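Local coordinates for cyclopropane mycolic acid synthase 1 (Mycobacterium tuberculosis, PDB 1KPH), which catalyses cyclopropane-ring formation at the distal double bond of alpha mycolic acids, transferring a methylene group from S-adenosyl-L-methionine during mycobacterial cell-envelope lipid synthesis, at residues L5-A10 against W123-E128; A10-H15 against L93-N98; A149-A154 against E213-N218. All coordinates share one frame; numbering follows the deposited sequence.

Interaction 1. Residues L5-A10 against W123-E128. With SAH (S-adenosyl-L-homocysteine), chain F.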
loop_
_atom_site.group_PDB
_atom_site.type_symbol
_atom_site.label_atom_id
_atom_site.label_comp_id
_atom_site.label_asym_id
_atom_site.label_seq_id
_atom_site.Cartn_x
_atom_site.Cartn_y
_atom_site.Cartn_z
ATOM N N LEU A 5 -5.044 -21.627 1.093
ATOM C CA LEU A 5 -4.658 -20.410 0.314
ATOM C C LEU A 5 -3.171 -20.109 0.444
ATOM O O LEU A 5 -2.725 -19.577 1.460
ATOM C CB LEU A 5 -5.452 -19.194 0.798
ATOM C CG LEU A 5 -6.971 -19.226 0.642
ATOM C CD1 LEU A 5 -7.561 -17.944 1.197
ATOM C CD2 LEU A 5 -7.340 -19.392 -0.825
ATOM N N LYS A 6 -2.404 -20.451 -0.585
ATOM C CA LYS A 6 -0.970 -20.192 -0.569
ATOM C C LYS A 6 -0.687 -18.804 -1.133
ATOM O O LYS A 6 -0.974 -18.530 -2.295
ATOM C CB LYS A 6 -0.223 -21.245 -1.395
ATOM C CG LYS A 6 -0.234 -22.638 -0.786
ATOM C CD LYS A 6 0.742 -23.559 -1.502
ATOM C CE LYS A 6 0.847 -24.911 -0.807
ATOM N NZ LYS A 6 1.936 -25.746 -1.394
ATOM N N PRO A 7 -0.119 -17.907 -0.313
ATOM C CA PRO A 7 0.186 -16.550 -0.776
ATOM C C PRO A 7 0.897 -16.568 -2.125
ATOM O O PRO A 7 1.625 -17.514 -2.435
ATOM C CB PRO A 7 1.077 -16.003 0.333
ATOM C CG PRO A 7 0.549 -16.690 1.552
ATOM C CD PRO A 7 0.355 -18.109 1.068
ATOM N N HIS A 8 0.684 -15.526 -2.925
ATOM C CA HIS A 8 1.321 -15.438 -4.232
ATOM C C HIS A 8 2.707 -14.817 -4.096
ATOM O O HIS A 8 2.959 -13.715 -4.583
ATOM C CB HIS A 8 0.470 -14.601 -5.193
ATOM C CG HIS A 8 -0.944 -15.080 -5.326
ATOM N ND1 HIS A 8 -1.940 -14.715 -4.446
ATOM C CD2 HIS A 8 -1.528 -15.894 -6.237
ATOM C CE1 HIS A 8 -3.077 -15.283 -4.809
ATOM N NE2 HIS A 8 -2.854 -16.004 -5.892
ATOM N N PHE A 9 3.605 -15.533 -3.426
ATOM C CA PHE A 9 4.964 -15.054 -3.223
ATOM C C PHE A 9 5.639 -14.647 -4.528
ATOM O O PHE A 9 6.222 -13.567 -4.620
ATOM C CB PHE A 9 5.822 -16.125 -2.538
ATOM C CG PHE A 9 5.452 -16.385 -1.104
ATOM C CD1 PHE A 9 4.358 -17.184 -0.783
ATOM C CD2 PHE A 9 6.214 -15.846 -0.070
ATOM C CE1 PHE A 9 4.030 -17.449 0.549
ATOM C CE2 PHE A 9 5.894 -16.103 1.266
ATOM C CZ PHE A 9 4.801 -16.907 1.575
ATOM N N ALA A 10 5.560 -15.513 -5.536
ATOM C CA ALA A 10 6.188 -15.247 -6.828
ATOM C C ALA A 10 5.796 -13.921 -7.474
ATOM O O ALA A 10 6.661 -13.096 -7.765
ATOM C CB ALA A 10 5.901 -16.394 -7.796
ATOM N N TRP A 123 -1.084 -12.732 5.073
ATOM C CA TRP A 123 -2.124 -12.793 6.092
ATOM C C TRP A 123 -2.777 -14.171 6.030
ATOM O O TRP A 123 -3.404 -14.615 6.990
ATOM C CB TRP A 123 -3.188 -11.714 5.865
ATOM C CG TRP A 123 -3.745 -11.693 4.474
ATOM C CD1 TRP A 123 -3.299 -10.943 3.424
ATOM C CD2 TRP A 123 -4.844 -12.466 3.977
ATOM N NE1 TRP A 123 -4.051 -11.199 2.303
ATOM C CE2 TRP A 123 -5.008 -12.131 2.613
ATOM C CE3 TRP A 123 -5.707 -13.411 4.549
ATOM C CZ2 TRP A 123 -6.000 -12.707 1.811
ATOM C CZ3 TRP A 123 -6.697 -13.985 3.749
ATOM C CH2 TRP A 123 -6.833 -13.628 2.396
ATOM N N GLU A 124 -2.620 -14.837 4.887
ATOM C CA GLU A 124 -3.183 -16.168 4.679
ATOM C C GLU A 124 -2.545 -17.187 5.618
ATOM O O GLU A 124 -3.109 -18.251 5.861
ATOM C CB GLU A 124 -2.961 -16.634 3.235
ATOM C CG GLU A 124 -3.648 -15.807 2.148
ATOM C CD GLU A 124 -2.774 -14.687 1.603
ATOM O OE1 GLU A 124 -3.014 -14.261 0.455
ATOM O OE2 GLU A 124 -1.856 -14.228 2.319
ATOM N N GLN A 125 -1.365 -16.854 6.135
ATOM C CA GLN A 125 -0.634 -17.738 7.035
ATOM C C GLN A 125 -0.499 -17.140 8.432
ATOM O O GLN A 125 0.283 -17.630 9.251
ATOM C CB GLN A 125 0.758 -18.009 6.467
ATOM C CG GLN A 125 0.753 -18.530 5.042
ATOM C CD GLN A 125 2.133 -18.524 4.419
ATOM O OE1 GLN A 125 2.792 -17.486 4.359
ATOM N NE2 GLN A 125 2.579 -19.685 3.948
ATOM N N PHE A 126 -1.255 -16.078 8.699
ATOM C CA PHE A 126 -1.211 -15.418 10.001
ATOM C C PHE A 126 -2.564 -15.503 10.694
ATOM O O PHE A 126 -3.563 -14.999 10.186
ATOM C CB PHE A 126 -0.824 -13.942 9.845
ATOM C CG PHE A 126 -0.705 -13.208 11.151
ATOM C CD1 PHE A 126 0.472 -13.266 11.893
ATOM C CD2 PHE A 126 -1.778 -12.483 11.655
ATOM C CE1 PHE A 126 0.576 -12.609 13.121
ATOM C CE2 PHE A 126 -1.683 -11.825 12.882
ATOM C CZ PHE A 126 -0.504 -11.888 13.615
ATOM N N ASP A 127 -2.585 -16.140 11.860
ATOM C CA ASP A 127 -3.814 -16.297 12.626
ATOM C C ASP A 127 -3.526 -16.016 14.093
ATOM O O ASP A 127 -3.578 -16.909 14.939
ATOM C CB ASP A 127 -4.355 -17.720 12.451
ATOM C CG ASP A 127 -5.660 -17.944 13.188
ATOM O OD1 ASP A 127 -6.599 -17.140 13.001
ATOM O OD2 ASP A 127 -5.748 -18.931 13.950
ATOM N N GLU A 128 -3.223 -14.759 14.387
ATOM C CA GLU A 128 -2.904 -14.345 15.743
ATOM C C GLU A 128 -3.667 -13.078 16.113
ATOM O O GLU A 128 -3.758 -12.142 15.319
ATOM C CB GLU A 128 -1.397 -14.124 15.843
ATOM C CG GLU A 128 -0.898 -13.616 17.170
ATOM C CD GLU A 128 0.595 -13.812 17.307
ATOM O OE1 GLU A 128 1.316 -13.558 16.319
ATOM O OE2 GLU A 128 1.046 -14.219 18.400
HETATM N N SAH F . 2.358 -0.670 3.097
HETATM C CA SAH F . 3.679 -0.305 2.588
HETATM C CB SAH F . 4.048 -1.126 1.334
HETATM C CG SAH F . 3.020 -1.224 0.184
HETATM C C SAH F . 3.750 1.196 2.255
HETATM O OXT SAH F . 4.857 1.692 1.982
HETATM C "C5'" SAH F . 2.595 -3.710 -1.059
HETATM C "C4'" SAH F . 3.005 -4.530 0.157
HETATM O "O4'" SAH F . 1.994 -5.493 0.561
HETATM C "C3'" SAH F . 4.292 -5.322 -0.062
HETATM O "O3'" SAH F . 5.135 -5.186 1.112
HETATM C "C2'" SAH F . 3.808 -6.738 -0.259
HETATM O "O2'" SAH F . 4.809 -7.705 0.065
HETATM C "C1'" SAH F . 2.621 -6.797 0.640
HETATM N N9 SAH F . 1.674 -7.863 0.297
HETATM C C8 SAH F . 1.084 -8.186 -0.886
HETATM N N7 SAH F . 0.272 -9.197 -0.882
HETATM C C5 SAH F . 0.321 -9.598 0.453
HETATM C C6 SAH F . -0.365 -10.724 1.259
HETATM N N6 SAH F . -1.226 -11.597 0.712
HETATM N N1 SAH F . -0.054 -10.803 2.595
HETATM C C2 SAH F . 0.819 -9.910 3.137
HETATM N N3 SAH F . 1.476 -8.888 2.536
HETATM C C4 SAH F . 1.177 -8.791 1.185
HETATM O O HOH W 1 -0.816 -13.822 -1.666
#
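Glu124, in a short 3-10 turn between strands 116-119 and 132-136, reaches past Pro7 of segment 5-10 to hold the adenine of SAH. Its CG stands anti to the carbonyl carbon, and a sharp bend at chi2 (92°) folds the carboxylate back over the indole of Trp123, where CD sits 3.5 Å above the centre of the Trp123 ring. From there both oxygens face the exocyclic amine: SAH N6 donates to Glu124 OE2 at 3.1 Å, fairly straight (159°), and more weakly to Glu124 OE1. The neighbouring Trp123 N gives a weak bond to SAH N1, so N6 and N1 of the adenine are met by a side chain and, weakly, a backbone N-H. Pro7 and Glu124 run antiparallel alongside each other, Pro7 CG 3.5 Å from Glu124 OE2, while the Leu5 carbonyl O rests against Glu124 CB. Gln125, extended beyond CG, crosses Pro7 obliquely and meets Phe9 tip to tip; Gln125 OE1 lies 3.5 Å from Phe9 CZ, at the ring edge, with amide and ring planes 67° apart, and also accepts from the backbone N of Gly122. His8, the N-cap residue of helix 9-16, joins through a water that accepts from His8 N at 2.6 Å and donates to Glu124 OE1. That oxygen is also salt-bridged to Arg146. No direct hydrogen bond joins the two segments; the carboxylate is shared among amine, arginine and water, a setting likely to keep it ionised and polarise the adenine amine.

Interaction 2. Residues A10-H15 against L93-N98. With SAH (S-adenosyl-L-homocysteine), chain F.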
loop_
_atom_site.group_PDB
_atom_site.type_symbol
_atom_site.label_atom_id
_atom_site.label_comp_id
_atom_site.label_asym_id
_atom_site.label_seq_id
_atom_site.Cartn_x
_atom_site.Cartn_y
_atom_site.Cartn_z
ATOM N N ALA A 10 5.560 -15.513 -5.536
ATOM C CA ALA A 10 6.188 -15.247 -6.828
ATOM C C ALA A 10 5.796 -13.921 -7.474
ATOM O O ALA A 10 6.661 -13.096 -7.765
ATOM C CB ALA A 10 5.901 -16.394 -7.796
ATOM N N ASN A 11 4.502 -13.720 -7.708
ATOM C CA ASN A 11 4.021 -12.491 -8.340
ATOM C C ASN A 11 4.390 -11.231 -7.567
ATOM O O ASN A 11 4.865 -10.251 -8.148
ATOM C CB ASN A 11 2.500 -12.522 -8.514
ATOM C CG ASN A 11 2.046 -13.581 -9.494
ATOM O OD1 ASN A 11 2.594 -13.704 -10.588
ATOM N ND2 ASN A 11 1.032 -14.347 -9.110
ATOM N N VAL A 12 4.151 -11.255 -6.261
ATOM C CA VAL A 12 4.455 -10.111 -5.414
ATOM C C VAL A 12 5.951 -9.872 -5.409
ATOM O O VAL A 12 6.405 -8.743 -5.575
ATOM C CB VAL A 12 3.956 -10.340 -3.977
ATOM C CG1 VAL A 12 4.430 -9.215 -3.067
ATOM C CG2 VAL A 12 2.439 -10.408 -3.976
ATOM N N GLN A 13 6.718 -10.945 -5.230
ATOM C CA GLN A 13 8.170 -10.843 -5.215
ATOM C C GLN A 13 8.702 -10.377 -6.563
ATOM O O GLN A 13 9.769 -9.767 -6.642
ATOM C CB GLN A 13 8.792 -12.194 -4.847
ATOM C CG GLN A 13 8.694 -12.532 -3.368
ATOM C CD GLN A 13 9.231 -13.916 -3.048
ATOM O OE1 GLN A 13 10.223 -14.358 -3.629
ATOM N NE2 GLN A 13 8.588 -14.600 -2.109
ATOM N N ALA A 14 7.956 -10.663 -7.628
ATOM C CA ALA A 14 8.375 -10.258 -8.965
ATOM C C ALA A 14 8.630 -8.755 -9.017
ATOM O O ALA A 14 9.536 -8.289 -9.714
ATOM C CB ALA A 14 7.311 -10.646 -9.988
ATOM N N HIS A 15 7.839 -7.998 -8.264
ATOM C CA HIS A 15 7.976 -6.549 -8.245
ATOM C C HIS A 15 8.892 -5.995 -7.152
ATOM O O HIS A 15 9.879 -5.325 -7.450
ATOM C CB HIS A 15 6.599 -5.895 -8.106
ATOM C CG HIS A 15 6.628 -4.401 -8.225
ATOM N ND1 HIS A 15 6.547 -3.750 -9.437
ATOM C CD2 HIS A 15 6.779 -3.435 -7.289
ATOM C CE1 HIS A 15 6.649 -2.448 -9.243
ATOM N NE2 HIS A 15 6.792 -2.229 -7.947
ATOM N N LEU A 93 3.706 -7.931 8.101
ATOM C CA LEU A 93 3.677 -9.052 7.167
ATOM C C LEU A 93 4.034 -8.601 5.757
ATOM O O LEU A 93 3.609 -7.535 5.318
ATOM C CB LEU A 93 2.283 -9.683 7.157
ATOM C CG LEU A 93 1.725 -10.163 8.499
ATOM C CD1 LEU A 93 0.291 -10.662 8.314
ATOM C CD2 LEU A 93 2.619 -11.268 9.054
ATOM N N THR A 94 4.823 -9.409 5.054
ATOM C CA THR A 94 5.225 -9.092 3.684
ATOM C C THR A 94 5.708 -10.337 2.943
ATOM O O THR A 94 6.332 -11.219 3.533
ATOM C CB THR A 94 6.358 -8.050 3.641
ATOM O OG1 THR A 94 6.672 -7.753 2.275
ATOM C CG2 THR A 94 7.612 -8.588 4.323
ATOM N N LEU A 95 5.426 -10.400 1.646
ATOM C CA LEU A 95 5.835 -11.538 0.833
ATOM C C LEU A 95 7.177 -11.266 0.167
ATOM O O LEU A 95 7.721 -12.127 -0.526
ATOM C CB LEU A 95 4.782 -11.822 -0.242
ATOM C CG LEU A 95 3.338 -11.932 0.253
ATOM C CD1 LEU A 95 2.427 -12.312 -0.913
ATOM C CD2 LEU A 95 3.254 -12.966 1.370
ATOM N N SER A 96 7.707 -10.066 0.387
ATOM C CA SER A 96 8.977 -9.660 -0.201
ATOM C C SER A 96 10.177 -10.067 0.651
ATOM O O SER A 96 10.297 -9.659 1.806
ATOM C CB SER A 96 8.985 -8.142 -0.410
ATOM O OG SER A 96 10.221 -7.700 -0.931
ATOM N N LYS A 97 11.067 -10.870 0.075
ATOM C CA LYS A 97 12.256 -11.321 0.791
ATOM C C LYS A 97 13.114 -10.125 1.199
ATOM O O LYS A 97 13.524 -10.007 2.354
ATOM C CB LYS A 97 13.091 -12.256 -0.089
ATOM C CG LYS A 97 12.320 -13.424 -0.684
ATOM C CD LYS A 97 13.249 -14.367 -1.432
ATOM C CE LYS A 97 12.469 -15.463 -2.147
ATOM N NZ LYS A 97 11.537 -16.175 -1.229
ATOM N N ASN A 98 13.378 -9.238 0.244
ATOM C CA ASN A 98 14.196 -8.060 0.496
ATOM C C ASN A 98 13.605 -7.125 1.547
ATOM O O ASN A 98 14.342 -6.479 2.297
ATOM C CB ASN A 98 14.436 -7.288 -0.806
ATOM C CG ASN A 98 15.198 -8.111 -1.836
ATOM O OD1 ASN A 98 15.842 -9.108 -1.496
ATOM N ND2 ASN A 98 15.138 -7.691 -3.097
HETATM N N SAH F . 2.358 -0.670 3.097
HETATM C CA SAH F . 3.679 -0.305 2.588
HETATM C CB SAH F . 4.048 -1.126 1.334
HETATM C CG SAH F . 3.020 -1.224 0.184
HETATM C C SAH F . 3.750 1.196 2.255
HETATM O OXT SAH F . 4.857 1.692 1.982
HETATM C "C5'" SAH F . 2.595 -3.710 -1.059
HETATM C "C4'" SAH F . 3.005 -4.530 0.157
HETATM O "O4'" SAH F . 1.994 -5.493 0.561
HETATM C "C3'" SAH F . 4.292 -5.322 -0.062
HETATM O "O3'" SAH F . 5.135 -5.186 1.112
HETATM C "C2'" SAH F . 3.808 -6.738 -0.259
HETATM O "O2'" SAH F . 4.809 -7.705 0.065
HETATM C "C1'" SAH F . 2.621 -6.797 0.640
HETATM N N9 SAH F . 1.674 -7.863 0.297
HETATM C C8 SAH F . 1.084 -8.186 -0.886
HETATM N N7 SAH F . 0.272 -9.197 -0.882
HETATM C C5 SAH F . 0.321 -9.598 0.453
HETATM C C6 SAH F . -0.365 -10.724 1.259
HETATM N N6 SAH F . -1.226 -11.597 0.712
HETATM N N1 SAH F . -0.054 -10.803 2.595
HETATM C C2 SAH F . 0.819 -9.910 3.137
HETATM N N3 SAH F . 1.476 -8.888 2.536
HETATM C C4 SAH F . 1.177 -8.791 1.185
#
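The adenosine pocket is walled here by the first helix, 9-16, and by segment 93-98, which runs from the end of strand 89-93 through a turn into helix 97-109. Val12 and Leu95 cross at about a right angle, and both side chains border the cofactor. Val12 CG1, anti to the backbone N, comes within 3.5 Å of SAH O2', whereas Val12 CG2 packs on Leu95 CD1 at 3.6 Å. Leu95, its CG anti to the carbonyl carbon, carries CG and CD1 to the adenine, with CD1 3.7 Å from SAH C5; Pro7 and Phe9 also lie on this leucine. In the Rossmann-like methyltransferase fold, the loop after the second strand commonly meets the ribose hydroxyls, and this turn does so. SAH O2' donates to Thr94 OG1 at 2.9 Å and accepts from Leu95 N at 3.2 Å, so one hydroxyl is held as donor and as acceptor, both times by segment 93-98. Thr94 OG1, anti to its own backbone N, also accepts from Ser96 N in an ST turn (165°) and is hydrogen-bonded to Gln99, which would hold its rotation. Beyond the pocket, Gln13 runs out extended along the turn. Its CG approaches Leu95 O to 3.0 Å, a tight contact, and Gln13 NE2 makes a weak, strongly bent bond (126°) to the same oxygen. Lys97 crosses the amide obliquely: its chain, extended to CE, brings Lys97 CE to 2.9 Å from Gln13 OE1, again very close, and the bend at chi4 (-53°) turns NZ back beside the amide, badly angled for a bond. Ser96, the N-cap of helix 97-109, weakly caps Gln99 N and directs OG to Asp17, whose carboxylate also accepts from the backbone N of Lys97 and of Asn98.

Interaction 3. Residues A149-A154 against E213-N218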
loop_
_atom_site.group_PDB
_atom_site.type_symbol
_atom_site.label_atom_id
_atom_site.label_comp_id
_atom_site.label_asym_id
_atom_site.label_seq_id
_atom_site.Cartn_x
_atom_site.Cartn_y
_atom_site.Cartn_z
ATOM N N ALA A 149 -12.086 -13.581 2.283
ATOM C CA ALA A 149 -11.267 -14.300 3.252
ATOM C C ALA A 149 -10.476 -13.316 4.105
ATOM O O ALA A 149 -10.340 -13.497 5.317
ATOM C CB ALA A 149 -10.318 -15.250 2.536
ATOM N N PHE A 150 -9.955 -12.271 3.470
ATOM C CA PHE A 150 -9.186 -11.273 4.195
ATOM C C PHE A 150 -10.009 -10.600 5.291
ATOM O O PHE A 150 -9.592 -10.557 6.450
ATOM C CB PHE A 150 -8.641 -10.208 3.243
ATOM C CG PHE A 150 -7.863 -9.131 3.940
ATOM C CD1 PHE A 150 -6.686 -9.439 4.620
ATOM C CD2 PHE A 150 -8.332 -7.821 3.966
ATOM C CE1 PHE A 150 -5.989 -8.458 5.320
ATOM C CE2 PHE A 150 -7.641 -6.830 4.666
ATOM C CZ PHE A 150 -6.469 -7.150 5.343
ATOM N N PHE A 151 -11.178 -10.074 4.936
ATOM C CA PHE A 151 -12.019 -9.410 5.929
ATOM C C PHE A 151 -12.506 -10.369 7.011
ATOM O O PHE A 151 -12.750 -9.963 8.150
ATOM C CB PHE A 151 -13.214 -8.730 5.259
ATOM C CG PHE A 151 -12.856 -7.467 4.528
ATOM C CD1 PHE A 151 -12.404 -7.507 3.214
ATOM C CD2 PHE A 151 -12.953 -6.231 5.167
ATOM C CE1 PHE A 151 -12.052 -6.334 2.546
ATOM C CE2 PHE A 151 -12.603 -5.055 4.510
ATOM C CZ PHE A 151 -12.152 -5.107 3.195
ATOM N N SER A 152 -12.650 -11.640 6.652
ATOM C CA SER A 152 -13.084 -12.647 7.609
ATOM C C SER A 152 -11.997 -12.765 8.674
ATOM O O SER A 152 -12.277 -12.716 9.873
ATOM C CB SER A 152 -13.285 -13.998 6.912
ATOM O OG SER A 152 -13.668 -15.003 7.838
ATOM N N LEU A 153 -10.755 -12.911 8.221
ATOM C CA LEU A 153 -9.611 -13.030 9.122
ATOM C C LEU A 153 -9.452 -11.761 9.946
ATOM O O LEU A 153 -9.262 -11.817 11.162
ATOM C CB LEU A 153 -8.325 -13.281 8.326
ATOM C CG LEU A 153 -7.015 -13.316 9.125
ATOM C CD1 LEU A 153 -7.062 -14.435 10.155
ATOM C CD2 LEU A 153 -5.841 -13.512 8.179
ATOM N N ALA A 154 -9.528 -10.616 9.275
ATOM C CA ALA A 154 -9.393 -9.329 9.943
ATOM C C ALA A 154 -10.389 -9.211 11.094
ATOM O O ALA A 154 -10.027 -8.824 12.203
ATOM C CB ALA A 154 -9.613 -8.200 8.945
ATOM N N GLU A 213 -18.827 -3.994 0.315
ATOM C CA GLU A 213 -19.537 -5.271 0.385
ATOM C C GLU A 213 -18.820 -6.321 1.232
ATOM O O GLU A 213 -19.416 -6.908 2.138
ATOM C CB GLU A 213 -19.767 -5.813 -1.031
ATOM C CG GLU A 213 -20.219 -7.275 -1.117
ATOM C CD GLU A 213 -21.454 -7.576 -0.280
ATOM O OE1 GLU A 213 -22.332 -6.694 -0.158
ATOM O OE2 GLU A 213 -21.549 -8.707 0.246
ATOM N N CYS A 214 -17.543 -6.556 0.937
ATOM C CA CYS A 214 -16.767 -7.545 1.675
ATOM C C CYS A 214 -16.602 -7.159 3.143
ATOM O O CYS A 214 -16.463 -8.026 4.009
ATOM C CB CYS A 214 -15.398 -7.731 1.022
ATOM S SG CYS A 214 -15.497 -8.362 -0.670
ATOM N N ALA A 215 -16.627 -5.859 3.421
ATOM C CA ALA A 215 -16.491 -5.376 4.789
ATOM C C ALA A 215 -17.777 -5.654 5.555
ATOM O O ALA A 215 -17.766 -6.285 6.613
ATOM C CB ALA A 215 -16.201 -3.878 4.794
ATOM N N SER A 216 -18.886 -5.172 5.014
ATOM C CA SER A 216 -20.189 -5.362 5.638
ATOM C C SER A 216 -20.547 -6.841 5.796
ATOM O O SER A 216 -20.998 -7.270 6.862
ATOM C CB SER A 216 -21.259 -4.643 4.815
ATOM O OG SER A 216 -21.135 -4.956 3.437
ATOM N N ALA A 217 -20.333 -7.619 4.739
ATOM C CA ALA A 217 -20.643 -9.046 4.757
ATOM C C ALA A 217 -19.850 -9.808 5.819
ATOM O O ALA A 217 -20.241 -10.902 6.236
ATOM C CB ALA A 217 -20.378 -9.649 3.383
ATOM N N ASN A 218 -18.736 -9.229 6.258
ATOM C CA ASN A 218 -17.907 -9.884 7.259
ATOM C C ASN A 218 -18.010 -9.257 8.641
ATOM O O ASN A 218 -17.152 -9.475 9.499
ATOM C CB ASN A 218 -16.456 -9.927 6.786
ATOM C CG ASN A 218 -16.221 -11.013 5.753
ATOM O OD1 ASN A 218 -16.284 -12.201 6.065
ATOM N ND2 ASN A 218 -15.963 -10.613 4.515
HETATM O O HOH W 2 -16.207 -13.017 8.936
#
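Phe151 lies flat against the last turn of a neighbouring helix, joining helices 147-157 and 208-217 of the Rossmann-like methyltransferase fold. Its CG is anti to the carbonyl carbon (chi1 -75°), and one ring face is turned to the backbone of 208-217, with Cys214 C and Ala215 N above it toward the rim. Atoms on the two flanks of the ring have different partners: Phe151 CD1 meets Cys214 CB at 3.7 Å, and Phe151 CE2 meets Ala215 CB at 3.8 Å. Phe150 CD2 approaches the opposite face, while Met164 and Leu166 of strand 163-171 also touch the Phe151 side chain, placing the phenylalanine between helix and sheet. Asn218, just past the helix, completes the contact: its CG, anti to the carbonyl carbon, brings Asn218 ND2 to 3.4 Å from Phe151 CB. The same ND2 turns back to Cys214 O at 2.7 Å, in the carbonyl plane and close to straight (159°), and is hydrogen-bonded to Asp148 as well. This leaves the amide lying over the backbone of Phe151 and Ser152. Asn218 OD1 sits 3.6 Å from Ser152 CB and accepts at 3.0 Å from a water that is weakly bonded to Ser152 OG.

Interactions 1 and 2 adjoin on the adenosine part of SAH: they share Ala10 and helix 9-16, and touch where Pro7 packs on Leu95 and where Phe126 and Trp123 meet Leu93. Interaction 1 is the surface contact, resting on a carboxylate with ionic and water partners at the adenine end; interaction 2 is buried, pairing apolar packing with neutral hydroxyl and backbone bonds at the ribose. Interaction 3, partly buried, shares no element with them and binds no cofactor, joining helix to helix mainly by one phenylalanine ring on backbone and small side chains, plus a water. It borders interaction 1, since Trp123 rests on Ala149, Phe150 and Leu153 of helix 147-157, but does not touch interaction 2.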